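Local coordinates for KP6 killer toxin subunit alpha (Ustilago maydis virus P6, PDB 4GVB), which is the subunit of a two-chain secreted antifungal toxin known to recognise some cellular receptors on sensitive fungal cells before the beta subunit joins in precipitating cell death, at residues Glu15-Thr19 with Tyr29-Ala33; Cys35-Lys41 with Cys51-Leu57. One frame throughout, in Å; residues are numbered along the deposited sequence.

Contact 1. Residues Glu15-Thr19 with Tyr29-Ala33; sequences ECWCT and YATAA
T31 on helix 28-33 lays its side chain over the backbone of strand 14-19 between C16 and C18. Its m rotamer turns OG1 to the strand, where it accepts a hydrogen bond from C18 N (3.0 Å, N-H...O angle 163°), while T31 CG2 rests 4.1 Å from C16 O. A beta-branched threonine suits this place: the hydroxyl serves a strand amide, and the methyl fills the space beside it. OG1 also makes a weak hydrogen bond to L27 O, four residues back and just before the helix. Residues 15-19 are extended and 29-33 helical; the segment axes approach to 6.9 Å at 128° between their N-to-C directions, with C18 CA 5.3 Å from T31 CA. This is a short helix packed on a strand of a four-stranded antiparallel sheet in a small disulfide-rich alpha+beta protein. C18 CB points at the helix and meets A30 CB at 3.9 Å, a near approach that alanine's small side chain permits; the m rotamer of C18 serves its disulfide to C65 of helix 58-67. Of the W17 side chain, CB comes within 3.5 Å of T31 OG1; the p rotamer carries the indole away to stack on H50.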
ATOM      1  N   GLU A  15       0.206   7.050 -17.570  1.00 24.00           N
ATOM      2  CA  GLU A  15       0.404   7.641 -16.260  1.00 22.76           C
ATOM      3  C   GLU A  15      -0.674   7.083 -15.347  1.00 26.98           C
ATOM      4  O   GLU A  15      -1.838   7.451 -15.489  1.00 26.67           O
ATOM      5  CB  GLU A  15       0.259   9.145 -16.350  1.00 23.31           C
ATOM      6  CG  GLU A  15       0.190   9.855 -15.018  1.00 25.06           C
ATOM      7  CD  GLU A  15       0.107  11.339 -15.208  1.00 32.08           C
ATOM      8  OE1 GLU A  15      -0.079  11.756 -16.374  1.00 32.56           O
ATOM      9  OE2 GLU A  15       0.254  12.082 -14.215  1.00 33.43           O
ATOM     10  N   CYS A  16      -0.299   6.192 -14.427  1.00 22.33           N
ATOM     11  CA  CYS A  16      -1.292   5.416 -13.674  1.00 20.77           C
ATOM     12  C   CYS A  16      -1.121   5.572 -12.169  1.00 18.48           C
ATOM     13  O   CYS A  16      -0.049   5.930 -11.698  1.00 20.27           O
ATOM     14  CB  CYS A  16      -1.183   3.926 -14.025  1.00 22.55           C
ATOM     15  SG  CYS A  16      -1.461   3.474 -15.738  1.00 24.59           S
ATOM     16  N   TRP A  17      -2.190   5.302 -11.419  1.00 21.50           N
ATOM     17  CA  TRP A  17      -2.130   5.352  -9.960  1.00 19.33           C
ATOM     18  C   TRP A  17      -3.185   4.479  -9.293  1.00 20.59           C
ATOM     19  O   TRP A  17      -4.238   4.188  -9.871  1.00 21.29           O
ATOM     20  CB  TRP A  17      -2.229   6.791  -9.432  1.00 21.91           C
ATOM     21  CG  TRP A  17      -3.490   7.520  -9.794  1.00 27.15           C
ATOM     22  CD1 TRP A  17      -4.628   7.643  -9.033  1.00 25.76           C
ATOM     23  CD2 TRP A  17      -3.736   8.254 -11.002  1.00 27.16           C
ATOM     24  NE1 TRP A  17      -5.566   8.387  -9.708  1.00 26.16           N
ATOM     25  CE2 TRP A  17      -5.041   8.782 -10.913  1.00 28.30           C
ATOM     26  CE3 TRP A  17      -2.982   8.505 -12.152  1.00 26.74           C
ATOM     27  CZ2 TRP A  17      -5.604   9.551 -11.929  1.00 29.27           C
ATOM     28  CZ3 TRP A  17      -3.547   9.265 -13.161  1.00 30.76           C
ATOM     29  CH2 TRP A  17      -4.845   9.773 -13.045  1.00 31.45           C
ATOM     30  N   CYS A  18      -2.899   4.078  -8.057  1.00 19.48           N
ATOM     31  CA  CYS A  18      -3.861   3.333  -7.255  1.00 19.32           C
ATOM     32  C   CYS A  18      -4.924   4.278  -6.686  1.00 22.14           C
ATOM     33  O   CYS A  18      -4.614   5.397  -6.312  1.00 24.36           O
ATOM     34  CB  CYS A  18      -3.143   2.609  -6.112  1.00 17.28           C
ATOM     35  SG  CYS A  18      -1.952   1.367  -6.666  1.00 18.44           S
ATOM     36  N   THR A  19      -6.171   3.814  -6.629  1.00 23.78           N
ATOM     37  CA  THR A  19      -7.263   4.601  -6.063  1.00 25.05           C
ATOM     38  C   THR A  19      -8.044   3.837  -5.001  1.00 21.59           C
ATOM     39  O   THR A  19      -8.297   2.650  -5.137  1.00 25.51           O
ATOM     40  CB  THR A  19      -8.237   5.101  -7.147  1.00 25.27           C
ATOM     41  OG1 THR A  19      -8.828   3.988  -7.823  1.00 25.13           O
ATOM     42  CG2 THR A  19      -7.506   5.972  -8.154  1.00 23.11           C
ATOM     43  N   TYR A  29       1.125   6.259  -1.477  1.00 25.37           N
ATOM     44  CA  TYR A  29       1.961   5.227  -0.866  1.00 23.44           C
ATOM     45  C   TYR A  29       1.813   3.881  -1.565  1.00 19.58           C
ATOM     46  O   TYR A  29       2.773   3.126  -1.683  1.00 23.38           O
ATOM     47  CB  TYR A  29       1.632   5.067   0.617  1.00 24.79           C
ATOM     48  CG  TYR A  29       2.204   6.160   1.486  1.00 29.70           C
ATOM     49  CD1 TYR A  29       3.483   6.062   2.002  1.00 33.49           C
ATOM     50  CD2 TYR A  29       1.461   7.292   1.788  1.00 30.71           C
ATOM     51  CE1 TYR A  29       4.012   7.066   2.805  1.00 41.42           C
ATOM     52  CE2 TYR A  29       1.977   8.304   2.588  1.00 35.46           C
ATOM     53  CZ  TYR A  29       3.254   8.183   3.095  1.00 39.08           C
ATOM     54  OH  TYR A  29       3.775   9.180   3.897  1.00 41.74           O
ATOM     55  N   ALA A  30       0.603   3.576  -2.009  1.00 18.55           N
ATOM     56  CA  ALA A  30       0.344   2.328  -2.712  1.00 18.17           C
ATOM     57  C   ALA A  30       0.926   2.399  -4.129  1.00 20.64           C
ATOM     58  O   ALA A  30       1.528   1.445  -4.624  1.00 15.95           O
ATOM     59  CB  ALA A  30      -1.136   2.058  -2.771  1.00 19.49           C
ATOM     60  N   THR A  31       0.749   3.547  -4.772  1.00 19.96           N
ATOM     61  CA  THR A  31       1.339   3.775  -6.092  1.00 18.98           C
ATOM     62  C   THR A  31       2.841   3.676  -6.031  1.00 18.40           C
ATOM     63  O   THR A  31       3.443   2.972  -6.836  1.00 22.08           O
ATOM     64  CB  THR A  31       0.972   5.162  -6.674  1.00 20.45           C
ATOM     65  OG1 THR A  31      -0.444   5.253  -6.822  1.00 21.40           O
ATOM     66  CG2 THR A  31       1.623   5.345  -8.052  1.00 18.41           C
ATOM     67  N   ALA A  32       3.451   4.392  -5.089  1.00 16.76           N
ATOM     68  CA  ALA A  32       4.899   4.368  -4.913  1.00 21.38           C
ATOM     69  C   ALA A  32       5.440   2.955  -4.796  1.00 19.62           C
ATOM     70  O   ALA A  32       6.463   2.642  -5.382  1.00 17.05           O
ATOM     71  CB  ALA A  32       5.311   5.179  -3.694  1.00 19.31           C
ATOM     72  N   ALA A  33       4.764   2.123  -4.005  1.00 18.37           N
ATOM     73  CA  ALA A  33       5.208   0.747  -3.773  1.00 20.41           C
ATOM     74  C   ALA A  33       5.170  -0.131  -5.014  1.00 17.46           C
ATOM     75  O   ALA A  33       5.768  -1.220  -5.042  1.00 17.27           O
ATOM     76  CB  ALA A  33       4.379   0.108  -2.644  1.00 14.97           C
TER

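Contact 2. Residues Cys35-Lys41 with Cys51-Leu57; sequences CGDHLSK and CLFSDDL
In this small disulfide-rich protein, the loop between helix 28-33 and strand 43-45 meets the end of strand 50-53 and the turn after it round a hydrophobic pocket, closed at one end by a disulfide and at the other by a salt bridge. C35 SG and C51 SG, both cysteines t, lie 2.0 Å apart (chi3 87°). After G36, whose phi of 71° suits a residue without a side chain, a 3-10 turn at 37-38 brings L39 round. L39 (t, p) is the bump: its CD2 enters the hollow between C51 SG (4.3 Å), F53 CD2 (4.1 Å) and L57 CD1 (3.7 Å). L57 (m), N-cap of helix 58-67, places CD1 3.6 Å from S40 O. K41 (m, t, m, t), its CA 6.5 Å from F53 CA, brings NZ 4.0 Å from L57 CD2 and 2.7 Å from D55 OD2, a hydrogen-bonded salt bridge. A water bridges K41 O (2.6 Å) and S54 N (2.8 Å). Lacking direct backbone hydrogen bonds, the segments are held by a disulfide, apolar side chains, one salt bridge and a bridging water.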
ATOM      1  N   CYS A  35       5.996   1.233  -8.086  1.00 15.72           N
ATOM      2  CA  CYS A  35       6.672   2.059  -9.094  1.00 18.08           C
ATOM      3  C   CYS A  35       8.165   2.282  -8.816  1.00 19.69           C
ATOM      4  O   CYS A  35       8.685   1.925  -7.757  1.00 20.43           O
ATOM      5  CB  CYS A  35       5.983   3.426  -9.171  1.00 16.37           C
ATOM      6  SG  CYS A  35       6.164   4.236 -10.793  1.00 17.13           S
ATOM      7  N   GLY A  36       8.854   2.888  -9.775  1.00 16.58           N
ATOM      8  CA  GLY A  36      10.205   3.353  -9.535  1.00 18.46           C
ATOM      9  C   GLY A  36      11.140   2.182  -9.409  1.00 20.43           C
ATOM     10  O   GLY A  36      11.221   1.366 -10.326  1.00 16.75           O
ATOM     11  N   ASP A  37      11.851   2.102  -8.286  1.00 23.68           N
ATOM     12  CA  ASP A  37      12.739   0.970  -8.030  1.00 21.72           C
ATOM     13  C   ASP A  37      11.975  -0.354  -8.133  1.00 21.58           C
ATOM     14  O   ASP A  37      12.568  -1.407  -8.377  1.00 21.86           O
ATOM     15  CB  ASP A  37      13.367   1.061  -6.635  1.00 26.27           C
ATOM     16  CG  ASP A  37      14.359   2.214  -6.494  1.00 35.15           C
ATOM     17  OD1 ASP A  37      14.995   2.605  -7.498  1.00 31.92           O
ATOM     18  OD2 ASP A  37      14.511   2.711  -5.356  1.00 38.31           O
ATOM     19  N   HIS A  38      10.659  -0.301  -7.945  1.00 21.76           N
ATOM     20  CA  HIS A  38       9.871  -1.532  -7.816  1.00 17.79           C
ATOM     21  C   HIS A  38       9.349  -2.029  -9.143  1.00 18.20           C
ATOM     22  O   HIS A  38       8.857  -3.153  -9.240  1.00 19.83           O
ATOM     23  CB  HIS A  38       8.703  -1.321  -6.848  1.00 19.98           C
ATOM     24  CG  HIS A  38       9.125  -0.815  -5.506  1.00 24.34           C
ATOM     25  ND1 HIS A  38       9.859  -1.574  -4.623  1.00 28.29           N
ATOM     26  CD2 HIS A  38       8.927   0.379  -4.901  1.00 21.96           C
ATOM     27  CE1 HIS A  38      10.092  -0.873  -3.529  1.00 25.66           C
ATOM     28  NE2 HIS A  38       9.532   0.314  -3.672  1.00 25.94           N
ATOM     29  N   LEU A  39       9.448  -1.192 -10.174  1.00 17.57           N
ATOM     30  CA  LEU A  39       8.931  -1.555 -11.485  1.00 18.12           C
ATOM     31  C   LEU A  39       9.913  -1.120 -12.566  1.00 19.61           C
ATOM     32  O   LEU A  39      10.075   0.070 -12.849  1.00 15.84           O
ATOM     33  CB  LEU A  39       7.549  -0.934 -11.735  1.00 17.33           C
ATOM     34  CG  LEU A  39       6.850  -1.355 -13.033  1.00 17.88           C
ATOM     35  CD1 LEU A  39       6.709  -2.882 -13.132  1.00 19.96           C
ATOM     36  CD2 LEU A  39       5.490  -0.697 -13.151  1.00 19.35           C
ATOM     37  N   SER A  40      10.565  -2.095 -13.167  1.00 17.05           N
ATOM     38  CA  SER A  40      11.558  -1.818 -14.206  1.00 21.24           C
ATOM     39  C   SER A  40      10.976  -0.952 -15.314  1.00 20.33           C
ATOM     40  O   SER A  40       9.868  -1.193 -15.784  1.00 19.92           O
ATOM     41  CB  SER A  40      12.096  -3.130 -14.779  1.00 28.79           C
ATOM     42  OG  SER A  40      13.036  -2.899 -15.815  1.00 28.19           O
ATOM     43  N   LYS A  41      11.734   0.069 -15.709  1.00 23.00           N
ATOM     44  CA  LYS A  41      11.385   0.917 -16.844  1.00 23.72           C
ATOM     45  C   LYS A  41      10.365   1.987 -16.463  1.00 19.63           C
ATOM     46  O   LYS A  41       9.989   2.815 -17.288  1.00 18.68           O
ATOM     47  CB  LYS A  41      10.863   0.074 -18.014  1.00 20.67           C
ATOM     48  CG  LYS A  41      11.810  -1.040 -18.453  1.00 26.23           C
ATOM     49  CD  LYS A  41      11.202  -1.911 -19.552  1.00 27.00           C
ATOM     50  CE  LYS A  41      10.035  -2.744 -19.027  1.00 28.55           C
ATOM     51  NZ  LYS A  41       9.264  -3.425 -20.102  1.00 27.44           N
ATOM     52  N   CYS A  51       2.558   6.865 -11.454  1.00 17.69           N
ATOM     53  CA  CYS A  51       3.546   5.967 -12.054  1.00 21.00           C
ATOM     54  C   CYS A  51       3.472   6.011 -13.571  1.00 18.84           C
ATOM     55  O   CYS A  51       2.437   5.708 -14.159  1.00 17.98           O
ATOM     56  CB  CYS A  51       3.364   4.514 -11.594  1.00 18.10           C
ATOM     57  SG  CYS A  51       4.771   3.411 -12.005  1.00 16.02           S
ATOM     58  N   LEU A  52       4.597   6.358 -14.189  1.00 19.74           N
ATOM     59  CA  LEU A  52       4.662   6.532 -15.629  1.00 19.22           C
ATOM     60  C   LEU A  52       5.494   5.431 -16.276  1.00 19.85           C
ATOM     61  O   LEU A  52       6.424   4.906 -15.669  1.00 16.54           O
ATOM     62  CB  LEU A  52       5.204   7.929 -15.968  1.00 17.42           C
ATOM     63  CG  LEU A  52       4.215   9.066 -15.693  1.00 24.63           C
ATOM     64  CD1 LEU A  52       4.104   9.340 -14.216  1.00 23.45           C
ATOM     65  CD2 LEU A  52       4.609  10.354 -16.426  1.00 22.32           C
ATOM     66  N   PHE A  53       5.121   5.057 -17.495  1.00 18.33           N
ATOM     67  CA  PHE A  53       5.900   4.128 -18.286  1.00 17.93           C
ATOM     68  C   PHE A  53       5.597   4.224 -19.788  1.00 18.23           C
ATOM     69  O   PHE A  53       4.521   4.685 -20.214  1.00 20.54           O
ATOM     70  CB  PHE A  53       5.779   2.664 -17.789  1.00 15.20           C
ATOM     71  CG  PHE A  53       4.438   2.318 -17.199  1.00 18.60           C
ATOM     72  CD1 PHE A  53       3.337   2.069 -18.017  1.00 21.52           C
ATOM     73  CD2 PHE A  53       4.276   2.234 -15.818  1.00 17.26           C
ATOM     74  CE1 PHE A  53       2.094   1.759 -17.461  1.00 19.75           C
ATOM     75  CE2 PHE A  53       3.033   1.915 -15.251  1.00 18.68           C
ATOM     76  CZ  PHE A  53       1.945   1.688 -16.073  1.00 20.41           C
ATOM     77  N   SER A  54       6.560   3.777 -20.581  1.00 17.38           N
ATOM     78  CA  SER A  54       6.413   3.784 -22.032  1.00 18.66           C
ATOM     79  C   SER A  54       5.846   2.442 -22.475  1.00 19.63           C
ATOM     80  O   SER A  54       4.819   2.377 -23.143  1.00 24.39           O
ATOM     81  CB  SER A  54       7.769   4.064 -22.711  1.00 21.83           C
ATOM     82  OG  SER A  54       7.657   3.963 -24.121  1.00 18.18           O
ATOM     83  N   ASP A  55       6.513   1.360 -22.097  1.00 21.25           N
ATOM     84  CA  ASP A  55       5.945   0.044 -22.333  1.00 21.29           C
ATOM     85  C   ASP A  55       4.607  -0.032 -21.594  1.00 22.57           C
ATOM     86  O   ASP A  55       4.397   0.658 -20.598  1.00 17.34           O
ATOM     87  CB  ASP A  55       6.897  -1.061 -21.870  1.00 21.07           C
ATOM     88  CG  ASP A  55       8.123  -1.199 -22.763  1.00 22.49           C
ATOM     89  OD1 ASP A  55       8.114  -0.665 -23.895  1.00 21.11           O
ATOM     90  OD2 ASP A  55       9.087  -1.862 -22.342  1.00 27.34           O
ATOM     91  N   ASP A  56       3.699  -0.860 -22.087  1.00 20.64           N
ATOM     92  CA  ASP A  56       2.375  -0.946 -21.487  1.00 21.16           C
ATOM     93  C   ASP A  56       2.399  -1.847 -20.258  1.00 19.65           C
ATOM     94  O   ASP A  56       2.141  -3.046 -20.351  1.00 22.38           O
ATOM     95  CB  ASP A  56       1.371  -1.483 -22.503  1.00 24.54           C
ATOM     96  CG  ASP A  56      -0.048  -1.406 -21.999  1.00 26.84           C
ATOM     97  OD1 ASP A  56      -0.230  -1.075 -20.812  1.00 26.06           O
ATOM     98  OD2 ASP A  56      -0.975  -1.680 -22.782  1.00 25.84           O
ATOM     99  N   LEU A  57       2.710  -1.261 -19.110  1.00 20.79           N
ATOM    100  CA  LEU A  57       2.802  -2.011 -17.865  1.00 21.13           C
ATOM    101  C   LEU A  57       1.505  -1.909 -17.060  1.00 18.65           C
ATOM    102  O   LEU A  57       1.484  -2.197 -15.858  1.00 17.63           O
ATOM    103  CB  LEU A  57       3.965  -1.482 -17.022  1.00 15.64           C
ATOM    104  CG  LEU A  57       5.340  -1.443 -17.698  1.00 18.75           C
ATOM    105  CD1 LEU A  57       6.406  -0.913 -16.741  1.00 16.21           C
ATOM    106  CD2 LEU A  57       5.750  -2.808 -18.223  1.00 18.38           C
TER
HETATM  107  O   HOH W   1       9.224   3.397 -19.748  1.00 17.14           O

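Overall arrangement
The two contacts follow one another along the chain, their centres 11 Å apart, and share one antiparallel sheet in which strands 14-19 and 50-53 are neighbours. A probable hydrogen bond from C51 N to C16 O (2.8 Å) joins them directly, and T31 CG2 of contact 1 lies 3.8 Å from C51 N of contact 2. The loop of 35-41 leaves the helix of contact 1 and turns back on it: the ring of H38 packs on the carbonyls of A32 and A33, with H38 CD2 3.4 Å from A32 O. Contact 1 lies nearer the partner, since Y29 makes a cation-pi contact with R66 of the beta subunit, whereas that subunit leaves contact 2 untouched.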